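Local coordinates for Glyco_hydro_cc domain-containing protein (Trichoderma gamsii, PDB 6UBD) that probably binds beta-1,3-glucan oligosaccharides, using the barrel scaffold of a family 128 glycoside hydrolase, at residues A[73-78]-A[82-87]; A[102-107]-A[116-121]; A[150-155]-A[191-196]; A[174-179]-A[183-188]; A[241-246]-A[250-255]. All blocks are in the same frame, centred on the assembly; numbering follows the deposited sequence.

Contact 1: residues A[73-78]-A[82-87]; sequences MLWGGG and QKDAQR
D84 OD1 is gripped by two donors: G78 N at 2.9 Å and a water that donates to it at 2.8 Å and in turn accepts from G76 N. This is a beta-alpha loop of the hydrolase barrel. Strand 69-73 runs out into W75 and three glycines, and the carboxylate at the start of helix 82-92 gathers the NH groups of the turn. The G78 bond is bent (144° at the hydrogen) and comes from above the carboxylate plane, 54° out of it. D84 OD2 is served separately, by a second water at 2.7 Å that carries the bond on to G77 N, and by N80 N in the loop between the segments. Three consecutive glycine NH groups are thus tied to one carboxylate, directly or through water. CG of D84 lies anti to its backbone N, which sends the group toward the glycines. There it also lies at the rim of the W75 indole, with D84 OD1 3.5 Å from W75 CE3. R87, one turn further along the helix, reaches the same indole with an extended chain, and its CZ stands 5.0 Å from the centroid of the five-membered ring in a cation-pi contact. The guanidinium, its plane 69° from that of the ring, turns an edge to the indole, with R87 NH1 over one face, 3.4 Å from W75 CD1.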
# COMPACT_ATOMS: atom_id res chain seq x y z
N MET A 73 6.14 6.76 3.73
CA MET A 73 6.30 6.64 2.25
C MET A 73 7.12 7.83 1.73
O MET A 73 6.90 8.94 2.19
CB MET A 73 4.93 6.62 1.54
CG MET A 73 5.01 6.53 0.04
SD MET A 73 3.44 6.41 -0.86
CE MET A 73 2.75 4.84 -0.33
N LEU A 74 7.97 7.58 0.73
CA LEU A 74 8.41 8.66 -0.20
C LEU A 74 7.62 8.49 -1.52
O LEU A 74 7.87 7.58 -2.28
CB LEU A 74 9.93 8.63 -0.45
CG LEU A 74 10.42 9.62 -1.50
CD1 LEU A 74 10.07 11.06 -1.11
CD2 LEU A 74 11.93 9.55 -1.67
N TRP A 75 6.63 9.36 -1.73
CA TRP A 75 5.65 9.16 -2.80
C TRP A 75 6.30 9.26 -4.20
O TRP A 75 5.95 8.45 -5.11
CB TRP A 75 4.50 10.17 -2.60
CG TRP A 75 3.33 10.05 -3.54
CD1 TRP A 75 2.15 9.35 -3.31
CD2 TRP A 75 3.11 10.71 -4.81
NE1 TRP A 75 1.27 9.47 -4.35
CE2 TRP A 75 1.84 10.31 -5.28
CE3 TRP A 75 3.90 11.55 -5.64
CZ2 TRP A 75 1.31 10.77 -6.50
CZ3 TRP A 75 3.38 12.00 -6.83
CH2 TRP A 75 2.09 11.61 -7.26
N GLY A 76 7.14 10.28 -4.42
CA GLY A 76 7.71 10.52 -5.74
C GLY A 76 8.97 11.35 -5.68
O GLY A 76 9.66 11.40 -4.65
N GLY A 77 9.26 12.02 -6.82
CA GLY A 77 10.46 12.85 -6.99
C GLY A 77 10.25 14.35 -6.87
O GLY A 77 11.24 15.06 -7.09
N GLY A 78 9.06 14.81 -6.53
CA GLY A 78 8.82 16.21 -6.26
C GLY A 78 8.72 17.11 -7.49
O GLY A 78 8.66 18.33 -7.30
N GLN A 82 1.83 19.55 -6.62
CA GLN A 82 1.97 20.38 -5.38
C GLN A 82 2.32 19.51 -4.18
O GLN A 82 3.24 19.83 -3.40
CB GLN A 82 0.75 21.26 -5.19
CG GLN A 82 0.91 22.27 -4.04
CD GLN A 82 -0.16 23.37 -4.02
OE1 GLN A 82 0.13 24.55 -4.25
NE2 GLN A 82 -1.39 22.99 -3.69
N LYS A 83 1.48 18.50 -3.92
CA LYS A 83 1.69 17.59 -2.76
C LYS A 83 2.96 16.76 -2.95
O LYS A 83 3.68 16.49 -1.96
CB LYS A 83 0.48 16.70 -2.51
CG LYS A 83 -0.79 17.45 -2.09
CD LYS A 83 -2.06 16.56 -1.80
CE LYS A 83 -3.22 17.37 -1.29
NZ LYS A 83 -3.84 18.10 -2.41
N ASP A 84 3.29 16.38 -4.18
CA ASP A 84 4.56 15.63 -4.47
C ASP A 84 5.75 16.44 -3.92
O ASP A 84 6.59 15.92 -3.17
CB ASP A 84 4.63 15.34 -5.95
CG ASP A 84 5.81 14.52 -6.46
OD1 ASP A 84 6.51 13.89 -5.63
OD2 ASP A 84 5.94 14.48 -7.74
N ALA A 85 5.82 17.72 -4.34
CA ALA A 85 6.93 18.57 -3.87
C ALA A 85 6.93 18.76 -2.34
O ALA A 85 7.99 18.72 -1.71
CB ALA A 85 6.90 19.91 -4.61
N GLN A 86 5.77 18.96 -1.74
CA GLN A 86 5.67 19.13 -0.25
C GLN A 86 6.19 17.84 0.43
O GLN A 86 6.94 17.90 1.42
CB GLN A 86 4.22 19.41 0.15
CG GLN A 86 3.76 20.82 -0.21
CD GLN A 86 2.29 21.04 0.10
OE1 GLN A 86 1.60 20.11 0.55
NE2 GLN A 86 1.79 22.22 -0.23
N ARG A 87 5.79 16.67 -0.08
CA ARG A 87 6.18 15.37 0.54
C ARG A 87 7.66 15.12 0.39
O ARG A 87 8.29 14.60 1.32
CB ARG A 87 5.33 14.25 -0.05
CG ARG A 87 3.84 14.34 0.31
CD ARG A 87 2.97 13.41 -0.50
NE ARG A 87 1.59 13.50 -0.10
CZ ARG A 87 0.57 12.85 -0.62
NH1 ARG A 87 0.77 12.01 -1.61
NH2 ARG A 87 -0.65 12.99 -0.13
O HOH W 1 6.95 12.87 -3.06
O HOH W 2 7.13 12.31 -8.75

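Contact 2: residues A[102-107]-A[116-121]; sequences MGFNEP and ADIDVN
I118 CD1 sits squarely over one face of the F104 ring, 4.0 Å from its centroid and 12° off the normal, a CH-pi contact in the long loop between strand 100-102 and helix 120-136 of the barrel. The same side chain, with chi1 at 54° placing CG1 between N and C, rests CG1 against P107 CB at 3.7 Å. A116 CB fills in beside P107 CA, 3.9 Å away. Two backbone bonds set this packing. A116 N donates to N105 O at 2.9 Å, and I118 N reaches a lone pair of P107 O in the carbonyl plane, longer and more bent at 3.2 Å and 136°. D117 CA adds a CH...O contact of 3.4 Å with P107 O. Further out, E106 OE2 bonds H173 and OE1 bonds S115. The N-E-P sequence here is consistent with the strand-end position of the acid in clan A glycosidases, though a catalytic role is not established. D119, at the N-cap of helix 120-136, caps a backbone N just past N121; its OD1 also bonds T122 OG1.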
# COMPACT_ATOMS: atom_id res chain seq x y z
N MET A 102 8.14 2.80 2.69
CA MET A 102 7.85 2.37 1.33
C MET A 102 8.39 3.38 0.29
O MET A 102 8.28 4.61 0.49
CB MET A 102 6.32 2.23 1.12
CG MET A 102 5.61 1.25 2.07
SD MET A 102 3.84 1.23 2.00
CE MET A 102 3.40 2.83 2.66
N GLY A 103 8.78 2.85 -0.88
CA GLY A 103 9.13 3.68 -2.03
C GLY A 103 7.96 4.16 -2.87
O GLY A 103 6.77 4.20 -2.37
N PHE A 104 8.25 4.56 -4.09
CA PHE A 104 7.39 5.46 -4.89
C PHE A 104 5.99 4.83 -5.16
O PHE A 104 5.90 3.63 -5.41
CB PHE A 104 8.06 5.88 -6.18
CG PHE A 104 9.54 6.14 -6.01
CD1 PHE A 104 10.03 7.19 -5.22
CD2 PHE A 104 10.47 5.26 -6.55
CE1 PHE A 104 11.39 7.36 -4.98
CE2 PHE A 104 11.82 5.42 -6.28
CZ PHE A 104 12.27 6.45 -5.50
N ASN A 105 5.02 5.76 -5.22
CA ASN A 105 3.62 5.33 -5.54
C ASN A 105 3.36 5.39 -7.05
O ASN A 105 3.13 6.48 -7.55
CB ASN A 105 2.67 6.18 -4.70
CG ASN A 105 1.22 5.74 -4.82
OD1 ASN A 105 0.90 4.73 -4.17
ND2 ASN A 105 0.46 6.32 -5.74
N GLU A 106 3.37 4.23 -7.71
CA GLU A 106 2.96 4.14 -9.15
C GLU A 106 3.84 5.05 -10.03
O GLU A 106 3.34 5.87 -10.79
CB GLU A 106 1.46 4.46 -9.28
CG GLU A 106 0.57 3.43 -8.49
CD GLU A 106 -0.92 3.61 -8.71
OE1 GLU A 106 -1.32 4.67 -9.26
OE2 GLU A 106 -1.69 2.69 -8.27
N PRO A 107 5.18 4.84 -10.04
CA PRO A 107 6.06 5.61 -10.94
C PRO A 107 5.74 5.33 -12.41
O PRO A 107 6.15 6.15 -13.27
CB PRO A 107 7.45 5.16 -10.49
CG PRO A 107 7.26 3.72 -10.06
CD PRO A 107 5.92 3.78 -9.32
N ALA A 116 3.27 8.75 -9.38
CA ALA A 116 4.56 9.45 -9.32
C ALA A 116 5.13 9.84 -10.70
O ALA A 116 5.85 10.90 -10.76
CB ALA A 116 5.56 8.62 -8.54
N ASP A 117 4.92 9.09 -11.78
CA ASP A 117 5.42 9.47 -13.13
C ASP A 117 6.93 9.82 -13.15
O ASP A 117 7.30 10.95 -13.57
CB ASP A 117 4.57 10.62 -13.71
CG ASP A 117 4.62 10.74 -15.22
OD1 ASP A 117 5.14 9.81 -15.83
OD2 ASP A 117 4.19 11.82 -15.72
N ILE A 118 7.76 8.84 -12.75
CA ILE A 118 9.23 9.04 -12.85
C ILE A 118 9.83 7.84 -13.58
O ILE A 118 9.36 6.68 -13.35
CB ILE A 118 9.92 9.30 -11.49
CG1 ILE A 118 9.63 8.21 -10.42
CG2 ILE A 118 9.55 10.71 -10.97
CD1 ILE A 118 10.47 8.38 -9.14
N ASP A 119 10.93 8.08 -14.30
CA ASP A 119 11.62 6.96 -14.96
C ASP A 119 12.49 6.17 -13.96
O ASP A 119 12.72 6.61 -12.83
CB ASP A 119 12.34 7.40 -16.21
CG ASP A 119 13.44 8.40 -16.02
OD1 ASP A 119 13.98 8.49 -14.90
OD2 ASP A 119 13.88 8.98 -17.04
N VAL A 120 12.99 5.03 -14.42
CA VAL A 120 13.84 4.15 -13.58
C VAL A 120 15.09 4.86 -13.14
O VAL A 120 15.48 4.80 -11.95
CB VAL A 120 14.15 2.81 -14.27
CG1 VAL A 120 15.30 2.06 -13.60
CG2 VAL A 120 12.90 1.97 -14.30
N ASN A 121 15.76 5.63 -14.04
CA ASN A 121 16.99 6.36 -13.70
C ASN A 121 16.71 7.32 -12.53
O ASN A 121 17.52 7.40 -11.57
CB ASN A 121 17.50 7.07 -14.97
CG ASN A 121 18.69 7.96 -14.75
OD1 ASN A 121 19.68 7.40 -14.42
ND2 ASN A 121 18.50 9.28 -14.88

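Contact 3: residues A[150-155]-A[191-196]; sequences KDESWL and NTYQKP
The C-terminal turn of helix 179-193 meets the lead-in to helix 154-159 through a single tyrosine, Y193, whose hydroxyl reaches E152 and whose ring lies between L155 and T192. Y193 OH donates to E152 OE2 at 2.6 Å, a short bond. The two side chains meet head-on, and the oxygen lies near the plane of the ring at its edge. The carboxylate is turned 45° against that ring, and OH meets OE2 from above the carboxylate plane, 36° out of it. L155 comes obliquely over one ring face, its CD2 4.2 Å from the centroid, while T192 CG2 from Y193's own helix lies over the opposite face, 3.5 Å above the plane. The hydroxyl is also close to the L155 backbone, with Y193 OH 3.2 Å from L155 C.

E152 reaches this place by folding up: CG stands between N and C (chi1 69°) and the chain bends again at chi2. In the barrel the contact links two successive helices of the outer layer, and the carboxylate works at both. E152 OE2 is also hydrogen-bonded to Y188 OH, one turn back from T192. E152 OE1 bonds K156 N and, weakly, L155 N at 2.9 Å, in the first turn of helix 154-159. S153 is at the N-cap position without a capping bond, and E152 OE1 meets these NH groups. Their partial positive charge would be expected to favour the ionised carboxylate.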
# COMPACT_ATOMS: atom_id res chain seq x y z
N LYS A 150 0.39 -7.09 -12.45
CA LYS A 150 1.18 -8.22 -13.00
C LYS A 150 1.76 -7.93 -14.41
O LYS A 150 2.65 -8.73 -14.82
CB LYS A 150 0.37 -9.50 -13.04
CG LYS A 150 -0.75 -9.48 -14.08
CD LYS A 150 -1.66 -10.72 -14.18
CE LYS A 150 -2.62 -10.76 -15.40
NZ LYS A 150 -1.98 -10.54 -16.78
N ASP A 151 1.34 -6.84 -15.06
CA ASP A 151 1.89 -6.49 -16.39
C ASP A 151 3.10 -5.54 -16.29
O ASP A 151 3.52 -5.02 -17.36
CB ASP A 151 0.74 -5.93 -17.24
CG ASP A 151 -0.44 -6.85 -17.45
OD1 ASP A 151 -0.20 -8.07 -17.52
OD2 ASP A 151 -1.56 -6.32 -17.51
N GLU A 152 3.63 -5.25 -15.12
CA GLU A 152 4.72 -4.29 -14.97
C GLU A 152 5.99 -4.70 -15.74
O GLU A 152 6.35 -5.86 -15.79
CB GLU A 152 5.05 -4.11 -13.48
CG GLU A 152 5.70 -5.31 -12.83
CD GLU A 152 7.22 -5.44 -12.95
OE1 GLU A 152 7.91 -4.40 -13.29
OE2 GLU A 152 7.72 -6.56 -12.70
N SER A 153 6.67 -3.62 -16.18
CA SER A 153 8.09 -3.69 -16.61
C SER A 153 8.96 -2.72 -15.81
O SER A 153 10.21 -2.88 -15.87
CB SER A 153 8.22 -3.53 -18.09
OG SER A 153 7.78 -2.22 -18.47
N TRP A 154 8.46 -1.70 -15.15
CA TRP A 154 9.32 -0.69 -14.48
C TRP A 154 10.12 -1.34 -13.34
O TRP A 154 11.32 -1.03 -13.20
CB TRP A 154 8.37 0.48 -14.02
CG TRP A 154 9.04 1.72 -13.48
CD1 TRP A 154 9.07 2.92 -14.13
CD2 TRP A 154 9.68 1.93 -12.20
NE1 TRP A 154 9.70 3.88 -13.35
CE2 TRP A 154 10.07 3.29 -12.18
CE3 TRP A 154 9.95 1.17 -11.05
CZ2 TRP A 154 10.78 3.86 -11.12
CZ3 TRP A 154 10.65 1.72 -9.99
CH2 TRP A 154 11.04 3.07 -10.03
N LEU A 155 9.44 -2.10 -12.44
CA LEU A 155 10.12 -2.66 -11.27
C LEU A 155 11.14 -3.70 -11.76
O LEU A 155 12.18 -3.84 -11.12
CB LEU A 155 9.08 -3.25 -10.31
CG LEU A 155 9.65 -3.60 -8.92
CD1 LEU A 155 10.15 -2.34 -8.18
CD2 LEU A 155 8.62 -4.30 -8.08
N ASN A 191 6.76 -15.03 -7.66
CA ASN A 191 7.63 -15.78 -8.60
C ASN A 191 8.78 -14.91 -9.13
O ASN A 191 9.94 -15.41 -9.26
CB ASN A 191 6.84 -16.37 -9.77
CG ASN A 191 5.94 -17.53 -9.43
OD1 ASN A 191 4.98 -17.75 -10.15
ND2 ASN A 191 6.28 -18.27 -8.40
N THR A 192 8.47 -13.63 -9.41
CA THR A 192 9.46 -12.71 -10.04
C THR A 192 10.50 -12.18 -9.01
O THR A 192 11.70 -12.13 -9.32
CB THR A 192 8.73 -11.58 -10.77
OG1 THR A 192 7.83 -12.13 -11.75
CG2 THR A 192 9.75 -10.70 -11.47
N TYR A 193 10.05 -11.80 -7.79
CA TYR A 193 10.94 -11.10 -6.82
C TYR A 193 11.29 -11.95 -5.61
O TYR A 193 12.25 -11.61 -4.90
CB TYR A 193 10.41 -9.70 -6.52
CG TYR A 193 10.26 -8.85 -7.76
CD1 TYR A 193 11.37 -8.22 -8.35
CD2 TYR A 193 9.01 -8.64 -8.36
CE1 TYR A 193 11.24 -7.52 -9.53
CE2 TYR A 193 8.88 -7.92 -9.54
CZ TYR A 193 10.01 -7.35 -10.13
OH TYR A 193 9.94 -6.65 -11.28
N GLN A 194 10.48 -12.97 -5.28
CA GLN A 194 10.95 -13.97 -4.28
C GLN A 194 11.11 -13.35 -2.87
O GLN A 194 11.91 -13.87 -2.08
CB GLN A 194 12.22 -14.67 -4.80
CG GLN A 194 11.91 -15.47 -6.07
CD GLN A 194 11.48 -16.90 -5.83
OE1 GLN A 194 12.15 -17.69 -5.14
NE2 GLN A 194 10.32 -17.27 -6.33
N LYS A 195 10.35 -12.29 -2.58
CA LYS A 195 10.31 -11.62 -1.28
C LYS A 195 8.86 -11.56 -0.78
O LYS A 195 7.91 -11.53 -1.56
CB LYS A 195 10.93 -10.22 -1.37
CG LYS A 195 12.44 -10.25 -1.69
CD LYS A 195 13.10 -8.89 -1.93
CE LYS A 195 14.59 -8.97 -2.15
NZ LYS A 195 15.21 -7.63 -2.50
N PRO A 196 8.69 -11.42 0.55
CA PRO A 196 7.32 -11.25 1.06
C PRO A 196 6.60 -10.04 0.46
O PRO A 196 7.27 -9.01 0.11
CB PRO A 196 7.53 -11.07 2.58
CG PRO A 196 8.86 -11.74 2.85
CD PRO A 196 9.69 -11.47 1.64

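Contact 4: residues A[174-179]-A[183-188]; sequences IFKSDM and QADIDY
I174 and D185 run side by side, pointing contrary ways, and the carboxylate of the helix residue lies against the beta-branch of I174. D185 OD2 is 3.6 Å from I174 CG1 and 3.7 Å from I174 CG2, resting against carbon between the two branches. K176, two residues on and on the same strand face, crosses D185 obliquely. Its chain is bent at chi2 (-70°) and passes K176 CE 3.7 Å from D185 OD1, but K176 NZ stays 4.4 Å from that oxygen, beyond a salt bridge. The ammonium is instead paired with D207, and D185 OD1 accepts a weak bond from K150 N. I174 CD1 also approaches I186 CG1 at 4.4 Å. At the helix start, Q183 N donates to M179 O at 3.0 Å and 162°, the ordinary i to i+4 bond, while D178 as N-cap bonds G181 N through OD1. Strand 174-176 and helix 183-188 run roughly antiparallel, their axes at 145° and 9.4 Å at closest approach, as in a beta-alpha-beta crossover. Strand 197-206 completes that unit, pairing in parallel with strand 170-176, and helix 217-233 packs alongside, touching M179, Q183 and I186 with W223 and L230.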
# COMPACT_ATOMS: atom_id res chain seq x y z
N ILE A 174 -3.50 -4.05 -5.87
CA ILE A 174 -4.43 -5.04 -6.51
C ILE A 174 -5.79 -4.37 -6.80
O ILE A 174 -6.53 -4.01 -5.84
CB ILE A 174 -4.55 -6.27 -5.61
CG1 ILE A 174 -3.21 -6.99 -5.44
CG2 ILE A 174 -5.59 -7.22 -6.25
CD1 ILE A 174 -3.22 -8.28 -4.64
N PHE A 175 -6.02 -4.12 -8.06
CA PHE A 175 -7.28 -3.52 -8.59
C PHE A 175 -7.79 -4.54 -9.59
O PHE A 175 -7.40 -4.55 -10.75
CB PHE A 175 -7.04 -2.14 -9.18
CG PHE A 175 -6.46 -1.15 -8.22
CD1 PHE A 175 -7.15 -0.79 -7.07
CD2 PHE A 175 -5.26 -0.52 -8.50
CE1 PHE A 175 -6.63 0.14 -6.21
CE2 PHE A 175 -4.71 0.40 -7.60
CZ PHE A 175 -5.40 0.71 -6.42
N LYS A 176 -8.71 -5.42 -9.14
CA LYS A 176 -9.22 -6.59 -9.91
C LYS A 176 -10.68 -6.85 -9.50
O LYS A 176 -11.11 -6.37 -8.44
CB LYS A 176 -8.39 -7.87 -9.64
CG LYS A 176 -6.92 -7.80 -10.05
CD LYS A 176 -6.74 -7.78 -11.59
CE LYS A 176 -5.30 -7.67 -12.05
NZ LYS A 176 -5.23 -7.63 -13.52
N SER A 177 -11.41 -7.58 -10.33
CA SER A 177 -12.87 -7.77 -10.14
C SER A 177 -13.16 -9.15 -9.58
O SER A 177 -14.35 -9.39 -9.30
CB SER A 177 -13.65 -7.48 -11.37
OG SER A 177 -13.26 -8.36 -12.39
N ASP A 178 -12.21 -10.06 -9.43
CA ASP A 178 -12.45 -11.45 -8.99
C ASP A 178 -11.18 -11.98 -8.32
O ASP A 178 -10.08 -11.38 -8.39
CB ASP A 178 -12.97 -12.34 -10.12
CG ASP A 178 -12.02 -12.55 -11.29
OD1 ASP A 178 -10.82 -12.26 -11.19
OD2 ASP A 178 -12.55 -13.06 -12.29
N MET A 179 -11.28 -13.15 -7.67
CA MET A 179 -10.13 -13.71 -6.92
C MET A 179 -9.14 -14.36 -7.89
O MET A 179 -7.95 -14.44 -7.52
CB MET A 179 -10.60 -14.76 -5.91
CG MET A 179 -11.33 -14.21 -4.71
SD MET A 179 -10.58 -12.83 -3.80
CE MET A 179 -11.53 -11.43 -4.43
N GLN A 183 -5.16 -13.50 -7.32
CA GLN A 183 -4.16 -14.59 -7.21
C GLN A 183 -3.10 -14.40 -8.29
O GLN A 183 -1.92 -14.70 -8.04
CB GLN A 183 -4.80 -15.98 -7.30
CG GLN A 183 -3.86 -17.15 -7.00
CD GLN A 183 -3.38 -17.14 -5.56
OE1 GLN A 183 -4.22 -17.02 -4.65
NE2 GLN A 183 -2.07 -17.26 -5.34
N ALA A 184 -3.46 -13.95 -9.47
CA ALA A 184 -2.47 -13.81 -10.56
C ALA A 184 -1.46 -12.70 -10.21
O ALA A 184 -0.23 -12.78 -10.52
CB ALA A 184 -3.17 -13.48 -11.85
N ASP A 185 -1.89 -11.63 -9.54
CA ASP A 185 -0.97 -10.58 -9.07
C ASP A 185 -0.04 -11.16 -8.01
O ASP A 185 1.23 -10.92 -8.06
CB ASP A 185 -1.72 -9.40 -8.46
CG ASP A 185 -2.32 -8.39 -9.44
OD1 ASP A 185 -2.00 -8.45 -10.67
OD2 ASP A 185 -3.10 -7.47 -8.96
N ILE A 186 -0.57 -11.87 -7.03
CA ILE A 186 0.30 -12.46 -5.97
C ILE A 186 1.35 -13.39 -6.60
O ILE A 186 2.56 -13.32 -6.24
CB ILE A 186 -0.58 -13.21 -4.95
CG1 ILE A 186 -1.41 -12.24 -4.08
CG2 ILE A 186 0.23 -14.13 -4.06
CD1 ILE A 186 -2.52 -12.87 -3.30
N ASP A 187 0.93 -14.28 -7.46
CA ASP A 187 1.85 -15.27 -8.05
C ASP A 187 2.94 -14.58 -8.88
O ASP A 187 4.13 -14.97 -8.79
CB ASP A 187 1.10 -16.31 -8.88
CG ASP A 187 0.17 -17.24 -8.15
OD1 ASP A 187 0.36 -17.44 -6.98
OD2 ASP A 187 -0.74 -17.84 -8.80
N TYR A 188 2.56 -13.58 -9.67
CA TYR A 188 3.56 -12.84 -10.47
C TYR A 188 4.64 -12.24 -9.55
O TYR A 188 5.85 -12.40 -9.82
CB TYR A 188 2.92 -11.74 -11.32
CG TYR A 188 3.95 -10.92 -12.06
CD1 TYR A 188 4.59 -11.38 -13.22
CD2 TYR A 188 4.41 -9.72 -11.52
CE1 TYR A 188 5.61 -10.67 -13.82
CE2 TYR A 188 5.46 -9.03 -12.12
CZ TYR A 188 6.01 -9.47 -13.32
OH TYR A 188 7.08 -8.83 -13.90

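Contact 5: residues A[241-246]-A[250-255]; sequences AYTDGL and SVWPPV
Strand 237-243 ends at T243, and after a short excursion the chain returns with the CA of P253 5.7 Å from the CA of D244; Y242 and W252 face each other beside this approach. They reach toward one another into an offset stack, the tyrosine ring and the six-membered indole ring 4.2 Å apart at their centroids with planes at 16°. W252 CZ2 lies over the centre of the phenol, 3.3 Å from Y242 CZ, which is tight packing. Beside the stack, P254 CB lies 3.9 Å from Y242 CE1 and P254 CD lies 3.8 Å from D244 CB; D244 OD2 bonds T41. T243 OG1 accepts from G245 N, closing an ST turn. Y242 OH donates to W252 O at 2.7 Å in the carbonyl plane, and W252 NE1 donates to T243 O at 2.9 Å. Each ring therefore gives its N-H or O-H to a main-chain carbonyl of the other segment, which fixes the rotation of both and satisfies two buried donors.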
# COMPACT_ATOMS: atom_id res chain seq x y z
N ALA A 241 -3.91 -3.56 2.88
CA ALA A 241 -4.51 -2.27 3.25
C ALA A 241 -5.60 -1.84 2.26
O ALA A 241 -5.37 -1.64 1.07
CB ALA A 241 -3.45 -1.19 3.35
N TYR A 242 -6.84 -1.68 2.78
CA TYR A 242 -8.02 -1.15 2.04
C TYR A 242 -7.80 0.35 1.73
O TYR A 242 -7.56 1.06 2.71
CB TYR A 242 -9.26 -1.39 2.94
CG TYR A 242 -10.64 -1.10 2.36
CD1 TYR A 242 -10.97 0.16 1.89
CD2 TYR A 242 -11.61 -2.09 2.32
CE1 TYR A 242 -12.24 0.42 1.38
CE2 TYR A 242 -12.90 -1.84 1.87
CZ TYR A 242 -13.23 -0.58 1.41
OH TYR A 242 -14.52 -0.40 0.92
N THR A 243 -7.89 0.78 0.48
CA THR A 243 -7.68 2.19 0.11
C THR A 243 -8.98 3.00 0.14
O THR A 243 -10.05 2.51 -0.32
CB THR A 243 -6.96 2.29 -1.24
OG1 THR A 243 -6.68 3.70 -1.39
CG2 THR A 243 -7.72 1.79 -2.44
N ASP A 244 -8.91 4.25 0.52
CA ASP A 244 -10.00 5.22 0.41
C ASP A 244 -9.68 6.30 -0.64
O ASP A 244 -10.31 7.37 -0.64
CB ASP A 244 -10.35 5.81 1.75
CG ASP A 244 -9.28 6.67 2.41
OD1 ASP A 244 -8.26 6.97 1.77
OD2 ASP A 244 -9.50 7.02 3.58
N GLY A 245 -8.66 6.10 -1.50
CA GLY A 245 -8.31 7.10 -2.52
C GLY A 245 -9.46 7.40 -3.47
O GLY A 245 -10.40 6.62 -3.66
N LEU A 246 -9.41 8.55 -4.11
CA LEU A 246 -10.48 8.99 -5.00
C LEU A 246 -10.33 8.30 -6.35
O LEU A 246 -9.34 7.56 -6.64
CB LEU A 246 -10.47 10.52 -5.09
CG LEU A 246 -10.73 11.28 -3.79
CD1 LEU A 246 -10.84 12.78 -4.06
CD2 LEU A 246 -11.99 10.78 -3.08
N SER A 250 -18.61 5.66 -6.18
CA SER A 250 -19.39 6.09 -5.00
C SER A 250 -19.65 4.94 -4.01
O SER A 250 -20.07 5.22 -2.87
CB SER A 250 -20.67 6.74 -5.42
OG SER A 250 -21.56 5.76 -5.94
N VAL A 251 -19.42 3.68 -4.42
CA VAL A 251 -19.80 2.50 -3.60
C VAL A 251 -18.59 1.97 -2.79
O VAL A 251 -18.79 1.65 -1.58
CB VAL A 251 -20.43 1.42 -4.51
CG1 VAL A 251 -20.97 0.29 -3.67
CG2 VAL A 251 -21.56 2.02 -5.36
N TRP A 252 -17.40 1.94 -3.37
CA TRP A 252 -16.18 1.49 -2.65
C TRP A 252 -15.84 2.35 -1.43
O TRP A 252 -15.33 1.80 -0.43
CB TRP A 252 -15.00 1.44 -3.68
CG TRP A 252 -13.75 0.92 -3.04
CD1 TRP A 252 -12.71 1.66 -2.54
CD2 TRP A 252 -13.47 -0.43 -2.66
NE1 TRP A 252 -11.84 0.85 -1.88
CE2 TRP A 252 -12.29 -0.44 -1.89
CE3 TRP A 252 -14.14 -1.65 -2.85
CZ2 TRP A 252 -11.75 -1.62 -1.37
CZ3 TRP A 252 -13.64 -2.81 -2.33
CH2 TRP A 252 -12.44 -2.80 -1.57
N PRO A 253 -16.06 3.68 -1.42
CA PRO A 253 -15.60 4.47 -0.26
C PRO A 253 -16.08 3.89 1.06
O PRO A 253 -17.26 3.54 1.19
CB PRO A 253 -16.19 5.88 -0.48
CG PRO A 253 -16.19 5.98 -1.95
CD PRO A 253 -16.58 4.59 -2.48
N PRO A 254 -15.18 3.75 2.09
CA PRO A 254 -15.59 3.05 3.32
C PRO A 254 -16.41 3.93 4.29
O PRO A 254 -16.82 3.35 5.32
CB PRO A 254 -14.24 2.64 3.90
CG PRO A 254 -13.30 3.74 3.42
CD PRO A 254 -13.74 4.05 2.01
N VAL A 255 -16.63 5.21 3.98
CA VAL A 255 -17.41 6.15 4.84
C VAL A 255 -18.48 6.81 3.96
O VAL A 255 -18.20 7.22 2.84
CB VAL A 255 -16.51 7.22 5.50
CG1 VAL A 255 -17.34 8.11 6.43
CG2 VAL A 255 -15.38 6.62 6.28

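From the N terminus, contact 1 closes the short loop between strand 69-73 and helix 82-92, and contact 2 closes the longer one between strand 100-102 and helix 120-136. The two touch, through backbone bonds joining L74 with M102 and W75 with N105. Contact 3 spans 150-196, tying helix 154-159 to the end of helix 179-193, and contact 4 is nested inside it, packing strand 170-176 on that same helix. I118 O with W154 NE1 links contacts 2 and 3. Contact 5, at the end of strand 237-243, closes the start of the loop that leads to helix 263-273, touching contact 4 where F175 packs on T243. None of the loops cross.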